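Local coordinates for DNAation factor-related protein 4 (PDB 5XPC), which is probably an apoptotic DNA endonuclease that fragments chromatin, represented here by its CIDE domain, a module that forms higher-order assemblies, at residues 12-17 and 23-28; 28-33 and 46-51. One frame throughout, in Å; residues are numbered along the deposited sequence.

Contact 1 of 2, residues 12-17 and 23-28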
ATOM      1  N   TYR B  12      15.601 -17.135  -2.250  1.00 23.40           N
ATOM      2  CA  TYR B  12      14.882 -16.465  -3.334  1.00 21.10           C
ATOM      3  C   TYR B  12      14.631 -17.459  -4.462  1.00 23.52           C
ATOM      4  O   TYR B  12      15.282 -18.503  -4.548  1.00 28.31           O
ATOM      5  CB  TYR B  12      15.665 -15.253  -3.882  1.00 23.20           C
ATOM      6  CG  TYR B  12      16.037 -14.198  -2.846  1.00 29.69           C
ATOM      7  CD1 TYR B  12      17.330 -14.117  -2.336  1.00 27.29           C
ATOM      8  CD2 TYR B  12      15.096 -13.276  -2.390  1.00 27.90           C
ATOM      9  CE1 TYR B  12      17.676 -13.142  -1.391  1.00 24.89           C
ATOM     10  CE2 TYR B  12      15.436 -12.297  -1.453  1.00 25.83           C
ATOM     11  CZ  TYR B  12      16.722 -12.236  -0.957  1.00 28.63           C
ATOM     12  OH  TYR B  12      17.051 -11.260  -0.024  1.00 29.61           O
ATOM     13  N   LYS B  13      13.691 -17.124  -5.350  1.00 19.33           N
ATOM     14  CA  LYS B  13      13.393 -17.957  -6.510  1.00 19.45           C
ATOM     15  C   LYS B  13      13.656 -17.164  -7.782  1.00 21.52           C
ATOM     16  O   LYS B  13      13.261 -15.995  -7.881  1.00 22.91           O
ATOM     17  CB  LYS B  13      11.947 -18.459  -6.482  1.00 23.56           C
ATOM     18  CG  LYS B  13      11.676 -19.384  -5.293  1.00 27.00           C
ATOM     19  CD  LYS B  13      10.205 -19.752  -5.177  1.00 26.55           C
ATOM     20  CE  LYS B  13       9.950 -20.586  -3.929  1.00 27.41           C
ATOM     21  NZ  LYS B  13       8.533 -21.044  -3.905  1.00 31.20           N
ATOM     22  N   VAL B  14      14.326 -17.802  -8.741  1.00 21.67           N
ATOM     23  CA  VAL B  14      14.748 -17.166  -9.989  1.00 21.12           C
ATOM     24  C   VAL B  14      14.412 -18.083 -11.153  1.00 19.12           C
ATOM     25  O   VAL B  14      14.710 -19.285 -11.117  1.00 23.58           O
ATOM     26  CB  VAL B  14      16.256 -16.844  -9.988  1.00 24.35           C
ATOM     27  CG1 VAL B  14      16.691 -16.230 -11.339  1.00 21.11           C
ATOM     28  CG2 VAL B  14      16.602 -15.908  -8.835  1.00 24.30           C
ATOM     29  N   THR B  15      13.805 -17.516 -12.190  1.00 22.93           N
ATOM     30  CA  THR B  15      13.596 -18.230 -13.434  1.00 23.69           C
ATOM     31  C   THR B  15      13.856 -17.253 -14.572  1.00 25.38           C
ATOM     32  O   THR B  15      14.133 -16.068 -14.351  1.00 23.40           O
ATOM     33  CB  THR B  15      12.181 -18.847 -13.470  1.00 23.51           C
ATOM     34  OG1 THR B  15      12.043 -19.718 -14.599  1.00 28.55           O
ATOM     35  CG2 THR B  15      11.099 -17.748 -13.486  1.00 22.11           C
ATOM     36  N   ASP B  16      13.803 -17.751 -15.798  1.00 25.89           N
ATOM     37  CA  ASP B  16      13.978 -16.885 -16.951  1.00 31.11           C
ATOM     38  C   ASP B  16      12.607 -16.472 -17.481  1.00 32.00           C
ATOM     39  O   ASP B  16      11.560 -16.848 -16.944  1.00 28.03           O
ATOM     40  CB  ASP B  16      14.847 -17.550 -18.024  1.00 30.59           C
ATOM     41  CG  ASP B  16      14.327 -18.908 -18.471  1.00 40.96           C
ATOM     42  OD1 ASP B  16      13.161 -19.250 -18.191  1.00 43.62           O
ATOM     43  OD2 ASP B  16      15.098 -19.636 -19.134  1.00 47.35           O
ATOM     44  N   ASN B  17      12.614 -15.662 -18.538  1.00 31.34           N
ATOM     45  CA  ASN B  17      11.357 -15.091 -19.007  1.00 37.68           C
ATOM     46  C   ASN B  17      10.416 -16.163 -19.548  1.00 42.82           C
ATOM     47  O   ASN B  17       9.191 -15.987 -19.517  1.00 40.12           O
ATOM     48  CB  ASN B  17      11.629 -14.021 -20.060  1.00 38.79           C
ATOM     49  CG  ASN B  17      10.479 -13.047 -20.194  1.00 44.74           C
ATOM     50  OD1 ASN B  17       9.813 -12.713 -19.208  1.00 36.61           O
ATOM     51  ND2 ASN B  17      10.236 -12.584 -21.414  1.00 51.21           N
ATOM     52  N   TYR B  23      15.020 -22.129 -10.231  1.00 24.40           N
ATOM     53  CA  TYR B  23      15.994 -22.388  -9.183  1.00 25.76           C
ATOM     54  C   TYR B  23      15.642 -21.622  -7.922  1.00 26.34           C
ATOM     55  O   TYR B  23      15.322 -20.430  -7.980  1.00 25.35           O
ATOM     56  CB  TYR B  23      17.402 -22.000  -9.622  1.00 24.21           C
ATOM     57  CG  TYR B  23      17.875 -22.771 -10.816  1.00 28.45           C
ATOM     58  CD1 TYR B  23      17.777 -22.235 -12.098  1.00 29.70           C
ATOM     59  CD2 TYR B  23      18.398 -24.051 -10.672  1.00 27.42           C
ATOM     60  CE1 TYR B  23      18.208 -22.953 -13.202  1.00 29.05           C
ATOM     61  CE2 TYR B  23      18.833 -24.769 -11.770  1.00 28.15           C
ATOM     62  CZ  TYR B  23      18.734 -24.215 -13.031  1.00 30.45           C
ATOM     63  OH  TYR B  23      19.163 -24.934 -14.128  1.00 33.73           O
ATOM     64  N   GLY B  24      15.708 -22.313  -6.786  1.00 23.82           N
ATOM     65  CA  GLY B  24      15.781 -21.644  -5.500  1.00 24.60           C
ATOM     66  C   GLY B  24      17.246 -21.388  -5.210  1.00 25.81           C
ATOM     67  O   GLY B  24      18.084 -22.277  -5.383  1.00 27.58           O
ATOM     68  N   ILE B  25      17.554 -20.163  -4.790  1.00 22.97           N
ATOM     69  CA  ILE B  25      18.925 -19.696  -4.614  1.00 23.64           C
ATOM     70  C   ILE B  25      19.026 -18.944  -3.296  1.00 24.49           C
ATOM     71  O   ILE B  25      18.218 -18.049  -3.026  1.00 26.79           O
ATOM     72  CB  ILE B  25      19.357 -18.769  -5.768  1.00 25.13           C
ATOM     73  CG1 ILE B  25      19.329 -19.524  -7.105  1.00 22.97           C
ATOM     74  CG2 ILE B  25      20.728 -18.175  -5.491  1.00 23.53           C
ATOM     75  CD1 ILE B  25      19.636 -18.610  -8.304  1.00 25.29           C
ATOM     76  N   GLY B  26      20.041 -19.273  -2.498  1.00 24.50           N
ATOM     77  CA  GLY B  26      20.332 -18.514  -1.287  1.00 25.38           C
ATOM     78  C   GLY B  26      21.350 -17.418  -1.563  1.00 28.27           C
ATOM     79  O   GLY B  26      22.359 -17.642  -2.233  1.00 29.42           O
ATOM     80  N   ALA B  27      21.066 -16.220  -1.053  1.00 25.45           N
ATOM     81  CA  ALA B  27      21.991 -15.114  -1.239  1.00 25.96           C
ATOM     82  C   ALA B  27      21.848 -14.109  -0.105  1.00 27.23           C
ATOM     83  O   ALA B  27      20.778 -13.969   0.502  1.00 26.01           O
ATOM     84  CB  ALA B  27      21.778 -14.412  -2.596  1.00 25.15           C
ATOM     85  N   ASN B  28      22.941 -13.393   0.162  1.00 31.89           N
ATOM     86  CA  ASN B  28      22.962 -12.351   1.178  1.00 31.19           C
ATOM     87  C   ASN B  28      23.147 -10.961   0.579  1.00 32.25           C
ATOM     88  O   ASN B  28      23.344 -10.001   1.325  1.00 30.01           O
ATOM     89  CB  ASN B  28      24.052 -12.641   2.218  1.00 32.07           C
ATOM     90  CG  ASN B  28      25.453 -12.641   1.628  1.00 34.42           C
ATOM     91  OD1 ASN B  28      25.656 -12.289   0.469  1.00 34.28           O
ATOM     92  ND2 ASN B  28      26.435 -13.017   2.440  1.00 37.54           N
TER
HETATM   93  O   HOH W   1      19.448 -11.420   1.024  1.00 29.21           O
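Y12 pairs with I25, and V14 with Y23, as two hydrogen-bonded pairs of an antiparallel beta hairpin. Each pair has a bond in both directions. Y12 N donates to I25 O at 2.9 Å. The return bond, I25 N to Y12 O, is 2.8 Å. V14 N gives to Y23 O at 2.9 Å, and Y23 N to V14 O at 3.0 Å.

K13 and G24 form the non-hydrogen-bonded pair between them. Here CA-H groups meet carbonyls. G24 CA lies 3.3 Å from Y12 O, and K13 CA also approaches Y23 O. The axes of the short strands make an angle of 132°, so the hairpin is strongly twisted.

Side-chain packing is lighter. V14, I25, Y12 and Y23 point to the same face of the sheet. V14 CG2 sits 4.1 Å from I25 CD1, where the two side chains lie at a slant to each other. The Y12 ring runs along the neighbouring strand, and its edge atom CE1 comes 3.7 Å from A27 O. A water in the ring plane is 2.6 Å from Y12 OH and donates to A27 O. R10 NH1 also hydrogen-bonds to Y12 OH.

K13 leaves from the other face as an extended chain and forms a salt bridge with D53 of the second subunit. Y23 and G24 pair in parallel with a strand of that subunit, so the sheet continues across the interface. The chemistry implies a hairpin held mainly by its backbone, with edge strand 22-27 and the K13 amine both used in the interface with the second subunit, consistent with CIDE-to-CIDE assembly.

Contact 2 of 2, residues 28-33 and 46-51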
ATOM      1  N   ASN B  28      22.941 -13.393   0.162  1.00 31.89           N
ATOM      2  CA  ASN B  28      22.962 -12.351   1.178  1.00 31.19           C
ATOM      3  C   ASN B  28      23.147 -10.961   0.579  1.00 32.25           C
ATOM      4  O   ASN B  28      23.344 -10.001   1.325  1.00 30.01           O
ATOM      5  CB  ASN B  28      24.052 -12.641   2.218  1.00 32.07           C
ATOM      6  CG  ASN B  28      25.453 -12.641   1.628  1.00 34.42           C
ATOM      7  OD1 ASN B  28      25.656 -12.289   0.469  1.00 34.28           O
ATOM      8  ND2 ASN B  28      26.435 -13.017   2.440  1.00 37.54           N
ATOM      9  N   SER B  29      23.105 -10.836  -0.748  1.00 27.40           N
ATOM     10  CA  SER B  29      23.217  -9.542  -1.406  1.00 25.46           C
ATOM     11  C   SER B  29      22.672  -9.678  -2.819  1.00 30.01           C
ATOM     12  O   SER B  29      22.603 -10.779  -3.376  1.00 25.79           O
ATOM     13  CB  SER B  29      24.668  -9.041  -1.445  1.00 30.22           C
ATOM     14  OG  SER B  29      25.416  -9.746  -2.430  1.00 30.99           O
ATOM     15  N   LEU B  30      22.286  -8.538  -3.395  1.00 28.19           N
ATOM     16  CA  LEU B  30      21.871  -8.534  -4.792  1.00 25.73           C
ATOM     17  C   LEU B  30      23.021  -8.960  -5.700  1.00 28.67           C
ATOM     18  O   LEU B  30      22.818  -9.721  -6.656  1.00 26.82           O
ATOM     19  CB  LEU B  30      21.356  -7.148  -5.178  1.00 24.86           C
ATOM     20  CG  LEU B  30      20.945  -6.942  -6.635  1.00 30.35           C
ATOM     21  CD1 LEU B  30      19.835  -7.914  -7.019  1.00 26.11           C
ATOM     22  CD2 LEU B  30      20.504  -5.487  -6.855  1.00 27.73           C
ATOM     23  N   GLU B  31      24.236  -8.484  -5.409  1.00 27.86           N
ATOM     24  CA  GLU B  31      25.406  -8.892  -6.184  1.00 34.58           C
ATOM     25  C   GLU B  31      25.551 -10.409  -6.209  1.00 30.25           C
ATOM     26  O   GLU B  31      25.756 -11.013  -7.273  1.00 27.45           O
ATOM     27  CB  GLU B  31      26.663  -8.242  -5.606  1.00 41.57           C
ATOM     28  CG  GLU B  31      27.952  -8.751  -6.215  1.00 61.87           C
ATOM     29  CD  GLU B  31      29.173  -8.012  -5.699  1.00 78.85           C
ATOM     30  OE1 GLU B  31      29.106  -7.450  -4.584  1.00 82.87           O
ATOM     31  OE2 GLU B  31      30.197  -7.988  -6.416  1.00 84.95           O
ATOM     32  N   MET B  32      25.443 -11.046  -5.040  1.00 27.80           N
ATOM     33  CA  MET B  32      25.540 -12.503  -4.973  1.00 25.57           C
ATOM     34  C   MET B  32      24.385 -13.179  -5.710  1.00 26.83           C
ATOM     35  O   MET B  32      24.586 -14.187  -6.403  1.00 28.55           O
ATOM     36  CB  MET B  32      25.578 -12.963  -3.514  1.00 24.22           C
ATOM     37  CG  MET B  32      25.527 -14.489  -3.368  1.00 28.51           C
ATOM     38  SD  MET B  32      25.607 -15.110  -1.673  1.00 31.83           S
ATOM     39  CE  MET B  32      27.255 -14.601  -1.174  1.00 35.31           C
ATOM     40  N   LEU B  33      23.162 -12.660  -5.558  1.00 25.39           N
ATOM     41  CA  LEU B  33      22.018 -13.312  -6.189  1.00 26.02           C
ATOM     42  C   LEU B  33      22.139 -13.267  -7.702  1.00 25.73           C
ATOM     43  O   LEU B  33      21.848 -14.256  -8.386  1.00 26.16           O
ATOM     44  CB  LEU B  33      20.708 -12.662  -5.746  1.00 24.64           C
ATOM     45  CG  LEU B  33      19.417 -13.297  -6.278  1.00 24.18           C
ATOM     46  CD1 LEU B  33      19.418 -14.820  -6.056  1.00 23.00           C
ATOM     47  CD2 LEU B  33      18.190 -12.672  -5.592  1.00 25.01           C
ATOM     48  N   PRO B  46      23.090  -9.459 -16.834  1.00 27.02           N
ATOM     49  CA  PRO B  46      21.885  -9.912 -16.127  1.00 25.60           C
ATOM     50  C   PRO B  46      21.380  -8.878 -15.129  1.00 30.27           C
ATOM     51  O   PRO B  46      22.161  -8.228 -14.430  1.00 26.11           O
ATOM     52  CB  PRO B  46      22.349 -11.191 -15.414  1.00 27.31           C
ATOM     53  CG  PRO B  46      23.824 -11.009 -15.255  1.00 26.83           C
ATOM     54  CD  PRO B  46      24.263 -10.287 -16.510  1.00 29.92           C
ATOM     55  N   HIS B  47      20.056  -8.736 -15.080  1.00 25.40           N
ATOM     56  CA  HIS B  47      19.364  -7.976 -14.052  1.00 23.18           C
ATOM     57  C   HIS B  47      18.188  -8.806 -13.571  1.00 25.86           C
ATOM     58  O   HIS B  47      17.713  -9.695 -14.281  1.00 24.43           O
ATOM     59  CB  HIS B  47      18.849  -6.631 -14.579  1.00 25.81           C
ATOM     60  CG  HIS B  47      19.940  -5.663 -14.899  1.00 30.18           C
ATOM     61  ND1 HIS B  47      20.500  -5.564 -16.155  1.00 35.14           N
ATOM     62  CD2 HIS B  47      20.575  -4.750 -14.132  1.00 36.93           C
ATOM     63  CE1 HIS B  47      21.431  -4.630 -16.150  1.00 32.06           C
ATOM     64  NE2 HIS B  47      21.499  -4.120 -14.936  1.00 40.26           N
ATOM     65  N   LEU B  48      17.709  -8.491 -12.370  1.00 23.60           N
ATOM     66  CA  LEU B  48      16.578  -9.186 -11.771  1.00 23.06           C
ATOM     67  C   LEU B  48      15.339  -8.299 -11.811  1.00 26.63           C
ATOM     68  O   LEU B  48      15.412  -7.094 -11.546  1.00 26.68           O
ATOM     69  CB  LEU B  48      16.880  -9.584 -10.322  1.00 29.68           C
ATOM     70  CG  LEU B  48      18.001 -10.601 -10.119  1.00 31.43           C
ATOM     71  CD1 LEU B  48      18.220 -10.799  -8.630  1.00 31.54           C
ATOM     72  CD2 LEU B  48      17.680 -11.918 -10.801  1.00 32.07           C
ATOM     73  N   TYR B  49      14.207  -8.903 -12.151  1.00 24.62           N
ATOM     74  CA  TYR B  49      12.930  -8.213 -12.244  1.00 26.26           C
ATOM     75  C   TYR B  49      11.892  -9.021 -11.489  1.00 27.05           C
ATOM     76  O   TYR B  49      11.918 -10.252 -11.531  1.00 25.38           O
ATOM     77  CB  TYR B  49      12.481  -8.066 -13.692  1.00 26.97           C
ATOM     78  CG  TYR B  49      13.490  -7.383 -14.591  1.00 27.06           C
ATOM     79  CD1 TYR B  49      14.569  -8.083 -15.109  1.00 24.87           C
ATOM     80  CD2 TYR B  49      13.352  -6.037 -14.923  1.00 24.70           C
ATOM     81  CE1 TYR B  49      15.506  -7.449 -15.958  1.00 28.25           C
ATOM     82  CE2 TYR B  49      14.272  -5.398 -15.766  1.00 26.83           C
ATOM     83  CZ  TYR B  49      15.347  -6.107 -16.272  1.00 25.85           C
ATOM     84  OH  TYR B  49      16.267  -5.482 -17.111  1.00 28.91           O
ATOM     85  N   LEU B  50      10.961  -8.335 -10.834  1.00 23.35           N
ATOM     86  CA  LEU B  50       9.863  -9.033 -10.171  1.00 23.38           C
ATOM     87  C   LEU B  50       9.002  -9.752 -11.205  1.00 24.68           C
ATOM     88  O   LEU B  50       8.569  -9.150 -12.188  1.00 24.44           O
ATOM     89  CB  LEU B  50       9.009  -8.039  -9.386  1.00 25.46           C
ATOM     90  CG  LEU B  50       9.660  -7.363  -8.182  1.00 28.95           C
ATOM     91  CD1 LEU B  50       8.657  -6.410  -7.547  1.00 31.28           C
ATOM     92  CD2 LEU B  50      10.096  -8.420  -7.172  1.00 31.19           C
ATOM     93  N   ALA B  51       8.743 -11.047 -10.979  1.00 24.71           N
ATOM     94  CA  ALA B  51       7.836 -11.763 -11.876  1.00 26.93           C
ATOM     95  C   ALA B  51       6.409 -11.229 -11.777  1.00 27.69           C
ATOM     96  O   ALA B  51       5.644 -11.330 -12.744  1.00 33.05           O
ATOM     97  CB  ALA B  51       7.855 -13.267 -11.572  1.00 31.13           C
TER
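L30 and L33 both carry CG anti to the backbone N, with chi1 177° and -177°, which swings their ends round to L48 of strand 47-50. L48 has the other setting: its CG is anti to the carbonyl carbon (chi1 -65°), and CD1 reaches out to the helix.

That one methyl makes the contact. L48 CD1 touches L30 CD1 at 3.7 Å and L33 CD2 at 3.6 Å. L33 CG is equally near to L48 CD1, also at 3.6 Å. L30 and L48 lie alongside each other and run opposite ways, while L33 passes across L48 at an angle. The backbones stay well apart, with 8.8 Å between L30 CA and L48 CA. The interaction is therefore purely apolar and rests on side-chain ends.

The start of the helix is fixed by polar bonds within 28-33. S29 is the N-cap. Its OG accepts from M32 N at 2.9 Å, and the bond is nearly straight. S29 O takes the bond from L33 N at 2.9 Å, which begins the regular helical pattern. D60 accepts from L30 N, so a second side chain binds a backbone N-H in the first turn.

Other parts of the fold close around the leucines. L63 of helix 60-65 touches both L30 and L33, V57 touches L30, and F72 of strand 71-75 touches L33. This is a helix packed on the sheet through leucines, as in the ubiquitin-like roll to which CIDE-N domains belong.

Both contacts are largely buried, each centred about 6 Å from the middle of the chain. N28 is shared: strand 22-27 ends just before it, and helix 30-40 starts soon after. Contact 1 joins two neighbouring strands, whereas contact 2 joins the helix to the far edge strand of the same sheet. Their chemistry differs accordingly. Contact 1 relies on backbone bonds, contact 2 on leucine methyls. L33 connects them, with CD1 3.6 Å from I25 CG2 while CD2 meets both Y12 and L48. Contact 1 lies at the interface with the second subunit, while contact 2 only brushes the third, where L50 packs on its K13.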